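Side-chain contacts in sortase B (Listeria monocytogenes serovar 1/2a, PDB 5JCV), which cleaves the C-terminal sorting signal of surface proteins and, through a thioester intermediate, attaches them covalently to the cell wall: residues 97-102 and 161-166; 121-126 and 139-144. All blocks are in the same frame, centred on the assembly; numbering follows the deposited sequence. Where two conformers were deposited one is given.

Contact 1 (97-102 and 161-166)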
loop_
_atom_site.group_PDB
_atom_site.type_symbol
_atom_site.label_atom_id
_atom_site.label_comp_id
_atom_site.label_asym_id
_atom_site.label_seq_id
_atom_site.Cartn_x
_atom_site.Cartn_y
_atom_site.Cartn_z
ATOM N N PRO A 97 10.482 20.874 -13.208
ATOM C CA PRO A 97 9.188 21.368 -12.746
ATOM C C PRO A 97 8.303 20.326 -12.029
ATOM O O PRO A 97 7.272 20.692 -11.463
ATOM C CB PRO A 97 8.524 21.865 -14.056
ATOM C CG PRO A 97 9.120 21.016 -15.148
ATOM C CD PRO A 97 10.495 20.577 -14.661
ATOM N N THR A 98 8.678 19.042 -12.034
ATOM C CA THR A 98 7.839 18.011 -11.402
ATOM C C THR A 98 8.643 16.940 -10.695
ATOM O O THR A 98 9.800 16.658 -11.041
ATOM C CB THR A 98 6.954 17.216 -12.451
ATOM O OG1 THR A 98 7.786 16.307 -13.188
ATOM C CG2 THR A 98 6.247 18.146 -13.439
ATOM N N PHE A 99 7.999 16.280 -9.746
ATOM C CA PHE A 99 8.561 15.065 -9.175
ATOM C C PHE A 99 7.480 13.989 -9.075
ATOM O O PHE A 99 6.301 14.266 -9.328
ATOM C CB PHE A 99 9.219 15.346 -7.817
ATOM C CG PHE A 99 8.288 15.829 -6.757
ATOM C CD1 PHE A 99 7.694 14.944 -5.876
ATOM C CD2 PHE A 99 8.021 17.181 -6.612
ATOM C CE1 PHE A 99 6.820 15.394 -4.911
ATOM C CE2 PHE A 99 7.162 17.640 -5.628
ATOM C CZ PHE A 99 6.558 16.753 -4.773
ATOM N N SER A 100 7.884 12.773 -8.701
ATOM C CA SER A 100 6.929 11.675 -8.533
ATOM C C SER A 100 6.781 11.208 -7.126
ATOM O O SER A 100 7.752 10.957 -6.414
ATOM C CB SER A 100 7.215 10.483 -9.467
ATOM O OG SER A 100 8.571 10.201 -9.596
ATOM N N TYR A 101 5.519 11.085 -6.751
ATOM C CA TYR A 101 5.108 10.722 -5.433
ATOM C C TYR A 101 4.228 9.498 -5.585
ATOM O O TYR A 101 3.223 9.558 -6.280
ATOM C CB TYR A 101 4.289 11.882 -4.814
ATOM C CG TYR A 101 3.493 11.483 -3.594
ATOM C CD1 TYR A 101 4.138 10.996 -2.447
ATOM C CD2 TYR A 101 2.080 11.576 -3.576
ATOM C CE1 TYR A 101 3.409 10.613 -1.323
ATOM C CE2 TYR A 101 1.342 11.193 -2.449
ATOM C CZ TYR A 101 2.015 10.710 -1.322
ATOM O OH TYR A 101 1.349 10.283 -0.199
ATOM N N GLU A 102 4.630 8.387 -4.981
ATOM C CA GLU A 102 3.751 7.225 -4.853
ATOM C C GLU A 102 3.082 7.249 -3.479
ATOM O O GLU A 102 3.713 7.576 -2.473
ATOM C CB GLU A 102 4.512 5.903 -5.019
ATOM C CG GLU A 102 4.545 5.336 -6.428
ATOM C CD GLU A 102 5.787 5.715 -7.208
ATOM O OE1 GLU A 102 6.721 4.887 -7.194
ATOM O OE2 GLU A 102 5.834 6.820 -7.821
ATOM N N ILE A 161 0.867 18.747 -2.439
ATOM C CA ILE A 161 1.815 18.014 -1.636
ATOM C C ILE A 161 2.961 18.968 -1.299
ATOM O O ILE A 161 3.365 19.779 -2.134
ATOM C CB ILE A 161 2.258 16.709 -2.301
ATOM C CG1 ILE A 161 3.501 16.128 -1.625
ATOM C CG2 ILE A 161 2.517 16.920 -3.757
ATOM C CD1 ILE A 161 3.698 14.653 -1.858
ATOM N N THR A 162 3.417 18.893 -0.038
ATOM C CA THR A 162 4.440 19.776 0.500
ATOM C C THR A 162 5.596 18.901 0.918
ATOM O O THR A 162 5.419 17.931 1.694
ATOM C CB THR A 162 3.932 20.546 1.749
ATOM O OG1 THR A 162 2.751 21.278 1.424
ATOM C CG2 THR A 162 4.955 21.525 2.251
ATOM N N LEU A 163 6.773 19.225 0.393
ATOM C CA LEU A 163 7.978 18.624 0.870
ATOM C C LEU A 163 8.680 19.631 1.792
ATOM O O LEU A 163 8.862 20.785 1.433
ATOM C CB LEU A 163 8.847 18.243 -0.313
ATOM C CG LEU A 163 8.244 17.335 -1.364
ATOM C CD1 LEU A 163 9.313 17.007 -2.355
ATOM C CD2 LEU A 163 7.671 16.024 -0.861
ATOM N N SER A 164 9.078 19.190 2.978
ATOM C CA SER A 164 9.723 20.090 3.956
ATOM C C SER A 164 10.804 19.415 4.754
ATOM O O SER A 164 10.643 18.260 5.194
ATOM C CB SER A 164 8.685 20.571 4.938
ATOM O OG SER A 164 9.209 21.439 5.936
ATOM N N THR A 165 11.897 20.133 4.979
ATOM C CA THR A 165 12.921 19.652 5.878
ATOM C C THR A 165 12.365 19.850 7.284
ATOM O O THR A 165 11.413 20.587 7.471
ATOM C CB THR A 165 14.289 20.366 5.698
ATOM O OG1 THR A 165 14.166 21.769 5.935
ATOM C CG2 THR A 165 14.837 20.169 4.262
ATOM N N CYS A 166 12.971 19.187 8.247
ATOM C CA CYS A 166 12.540 19.170 9.637
ATOM C C CYS A 166 13.785 18.771 10.432
ATOM O O CYS A 166 14.281 17.660 10.236
ATOM C CB CYS A 166 11.467 18.072 9.837
ATOM S SG CYS A 166 10.525 18.328 11.349
#
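Leu163 and Phe99 reach for each other from opposite directions, and CD1 of Leu163 settles over one face of the Phe99 ring. It lies 4.0 Å from the ring centroid and 22° off the normal, a CH-pi contact displaced toward the CZ end, where Leu163 CD1 to Phe99 CZ is 3.7 Å. The phenyl gets there with CG between its backbone N and carbonyl carbon (chi1 63°). Ile161 divides its branches between the aromatics. Its CG1 is anti to the backbone N (chi1 166°), which carries CD1 over a face of Tyr101, 3.7 Å from the centroid; Ile161 CD1 is closest to Tyr101 CG, at 3.6 Å. The other branch meets Phe99 obliquely, with Ile161 CG2 4.2 Å from Phe99 CZ. No hydrogen bond joins the segments, and the strand axes stay 10.4 Å apart, so buried side chains alone span the gap, as expected across the interior of the sortase beta-barrel. Around these side chains, Leu18 of strand 14-19 touches both Phe99 and Leu163, and Val110 of strand 107-118 touches both Phe99 and Ile161. Strand 98-102 hydrogen-bonds through its backbone to both strands, while Thr162, pointing away from 98-102, touches Val178 of strand 176-182.

Contact 2 (121-126 and 139-144)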
loop_
_atom_site.group_PDB
_atom_site.type_symbol
_atom_site.label_atom_id
_atom_site.label_comp_id
_atom_site.label_asym_id
_atom_site.label_seq_id
_atom_site.Cartn_x
_atom_site.Cartn_y
_atom_site.Cartn_z
ATOM N N ASP A 121 7.746 31.365 10.168
ATOM C CA ASP A 121 6.400 31.451 9.656
ATOM C C ASP A 121 6.024 30.083 9.097
ATOM O O ASP A 121 6.434 29.725 7.977
ATOM C CB ASP A 121 6.362 32.480 8.569
ATOM C CG ASP A 121 5.024 32.566 7.912
ATOM O OD1 ASP A 121 4.979 33.284 6.890
ATOM O OD2 ASP A 121 4.049 31.933 8.410
ATOM N N PHE A 122 5.294 29.320 9.904
ATOM C CA PHE A 122 4.979 27.916 9.624
ATOM C C PHE A 122 3.511 27.742 9.199
ATOM O O PHE A 122 2.927 26.675 9.328
ATOM C CB PHE A 122 5.286 27.031 10.865
ATOM C CG PHE A 122 6.770 26.785 11.136
ATOM C CD1 PHE A 122 7.771 27.110 10.215
ATOM C CD2 PHE A 122 7.154 26.198 12.334
ATOM C CE1 PHE A 122 9.119 26.856 10.491
ATOM C CE2 PHE A 122 8.491 25.949 12.613
ATOM C CZ PHE A 122 9.473 26.268 11.683
ATOM N N TYR A 123 2.922 28.808 8.696
ATOM C CA TYR A 123 1.582 28.777 8.187
ATOM C C TYR A 123 1.357 27.570 7.230
ATOM O O TYR A 123 0.312 26.903 7.248
ATOM C CB TYR A 123 1.355 30.094 7.472
ATOM C CG TYR A 123 -0.027 30.251 6.967
ATOM C CD1 TYR A 123 -1.044 30.701 7.815
ATOM C CD2 TYR A 123 -0.353 29.936 5.649
ATOM C CE1 TYR A 123 -2.341 30.851 7.371
ATOM C CE2 TYR A 123 -1.658 30.083 5.198
ATOM C CZ TYR A 123 -2.640 30.549 6.073
ATOM O OH TYR A 123 -3.935 30.711 5.665
ATOM N N TYR A 124 2.363 27.279 6.414
ATOM C CA TYR A 124 2.299 26.218 5.419
ATOM C C TYR A 124 1.976 24.831 5.962
ATOM O O TYR A 124 1.626 23.938 5.174
ATOM C CB TYR A 124 3.634 26.138 4.650
ATOM C CG TYR A 124 4.751 25.394 5.352
ATOM C CD1 TYR A 124 4.925 24.042 5.146
ATOM C CD2 TYR A 124 5.625 26.035 6.212
ATOM C CE1 TYR A 124 5.948 23.346 5.751
ATOM C CE2 TYR A 124 6.670 25.348 6.822
ATOM C CZ TYR A 124 6.816 23.997 6.593
ATOM O OH TYR A 124 7.811 23.238 7.181
ATOM N N ILE A 125 2.101 24.612 7.275
ATOM C CA ILE A 125 1.861 23.263 7.793
ATOM C C ILE A 125 0.380 22.989 8.107
ATOM O O ILE A 125 0.067 21.947 8.707
ATOM C CB ILE A 125 2.679 22.952 9.056
ATOM C CG1 ILE A 125 2.073 23.646 10.301
ATOM C CG2 ILE A 125 4.125 23.298 8.830
ATOM C CD1 ILE A 125 2.692 23.251 11.632
ATOM N N GLU A 126 -0.511 23.923 7.772
ATOM C CA GLU A 126 -1.944 23.689 7.936
ATOM C C GLU A 126 -2.405 22.531 7.071
ATOM O O GLU A 126 -2.081 22.458 5.858
ATOM C CB GLU A 126 -2.722 24.931 7.572
ATOM C CG GLU A 126 -4.182 24.855 7.954
ATOM C CD GLU A 126 -4.832 26.216 7.918
ATOM O OE1 GLU A 126 -4.108 27.214 8.150
ATOM O OE2 GLU A 126 -6.054 26.279 7.653
ATOM N N LEU A 139 -3.505 29.238 -0.367
ATOM C CA LEU A 139 -2.732 29.224 -1.606
ATOM C C LEU A 139 -2.207 30.590 -1.966
ATOM O O LEU A 139 -1.088 30.718 -2.455
ATOM C CB LEU A 139 -3.557 28.678 -2.755
ATOM C CG LEU A 139 -3.901 27.199 -2.624
ATOM C CD1 LEU A 139 -4.888 26.790 -3.713
ATOM C CD2 LEU A 139 -2.647 26.337 -2.657
ATOM N N GLN A 140 -3.025 31.600 -1.736
ATOM C CA GLN A 140 -2.617 32.980 -1.896
ATOM C C GLN A 140 -1.396 33.282 -1.010
ATOM O O GLN A 140 -0.414 33.846 -1.477
ATOM C CB GLN A 140 -3.808 33.890 -1.562
ATOM C CG GLN A 140 -3.482 35.342 -1.232
ATOM C CD GLN A 140 -2.956 36.122 -2.425
ATOM O OE1 GLN A 140 -3.004 35.653 -3.569
ATOM N NE2 GLN A 140 -2.457 37.329 -2.164
ATOM N N LYS A 141 -1.448 32.896 0.261
ATOM C CA LYS A 141 -0.343 33.186 1.164
ATOM C C LYS A 141 0.950 32.502 0.704
ATOM O O LYS A 141 1.986 33.165 0.625
ATOM C CB LYS A 141 -0.673 32.813 2.618
ATOM C CG LYS A 141 -1.778 33.673 3.229
ATOM C CD LYS A 141 -1.611 33.932 4.724
ATOM C CE LYS A 141 -2.813 34.698 5.288
ATOM N NZ LYS A 141 -2.685 35.076 6.740
ATOM N N VAL A 142 0.899 31.200 0.392
ATOM C CA VAL A 142 2.136 30.461 0.081
ATOM C C VAL A 142 2.728 30.812 -1.283
ATOM O O VAL A 142 3.947 30.724 -1.466
ATOM C CB VAL A 142 2.029 28.919 0.206
ATOM C CG1 VAL A 142 1.595 28.511 1.597
ATOM C CG2 VAL A 142 1.123 28.331 -0.861
ATOM N N LYS A 143 1.878 31.223 -2.223
ATOM C CA LYS A 143 2.341 31.729 -3.530
ATOM C C LYS A 143 3.113 33.012 -3.325
ATOM O O LYS A 143 4.152 33.235 -3.949
ATOM C CB LYS A 143 1.175 31.993 -4.488
ATOM C CG LYS A 143 0.861 30.875 -5.478
ATOM C CD LYS A 143 -0.637 30.740 -5.694
ATOM C CE LYS A 143 -1.018 30.256 -7.086
ATOM N NZ LYS A 143 -2.508 30.205 -7.194
ATOM N N GLN A 144 2.605 33.852 -2.431
ATOM C CA GLN A 144 3.302 35.083 -2.092
ATOM C C GLN A 144 4.626 34.819 -1.380
ATOM O O GLN A 144 5.599 35.513 -1.625
ATOM C CB GLN A 144 2.423 35.989 -1.244
ATOM C CG GLN A 144 2.712 37.453 -1.502
ATOM C CD GLN A 144 1.539 38.333 -1.141
ATOM O OE1 GLN A 144 0.817 38.058 -0.179
ATOM N NE2 GLN A 144 1.335 39.400 -1.915
#
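Tyr124 OH is gripped by two groups beyond these segments, Ser164 OG and Arg176 NH1, while the base of the same side chain meets the helix: Tyr124 CB lies 4.4 Å from Val142 CG1. The ring leads away from the helix, so this is a loose apolar touch, and CG2 of the following Ile125 sits over the centre of one ring face. The closer contact is made by Tyr123. Its CG is anti to the backbone N (chi1 -176°), extending the ring to Lys141, whose chain crosses it at about a right angle. Lys141 CD stands 4.0 Å from the Tyr123 centroid and 19° off the normal, a CH-pi contact made by a methylene and offset toward the rim; Lys141 CD to Tyr123 CZ is 3.8 Å. Lys141 CB also approaches Tyr123 CE2, at 3.9 Å. The 3-10 turn that carries the tyrosines is supported by Ile125 N to Phe122 O at 3.0 Å. A weak bond runs from Tyr123 N to Asp121 OD2, at 3.3 Å. Tyr138 OH, from an earlier turn of helix 132-145, bonds Tyr124 O. The contact thus joins the loop after strand 107-118 to helix 132-145, whose insertion before strand 160-165 is a feature of class B sortases, with Val142 resting on Tyr116 of strand 107-118 and Gln180 of strand 176-182.

From the N terminus, the chain enters contact 1 at strand 98-102, turns back along strand 107-118, and reaches 121-126. Twelve residues lie between that segment and 139-144, so contact 2 closes a short loop around the start of helix 132-145. The chain then continues into strand 160-165, where contact 1 closes its much longer loop. Contact 2 is therefore enclosed by contact 1, without crossing. Their centres are about 16 Å apart: contact 1 ties strands within the core, contact 2 fastens a peripheral helix. Thr162 CG2 to Tyr124 CD1, at 3.8 Å, links them directly, and Thr162 opens the run to Cys166 that fits the sortase TLxTC signature.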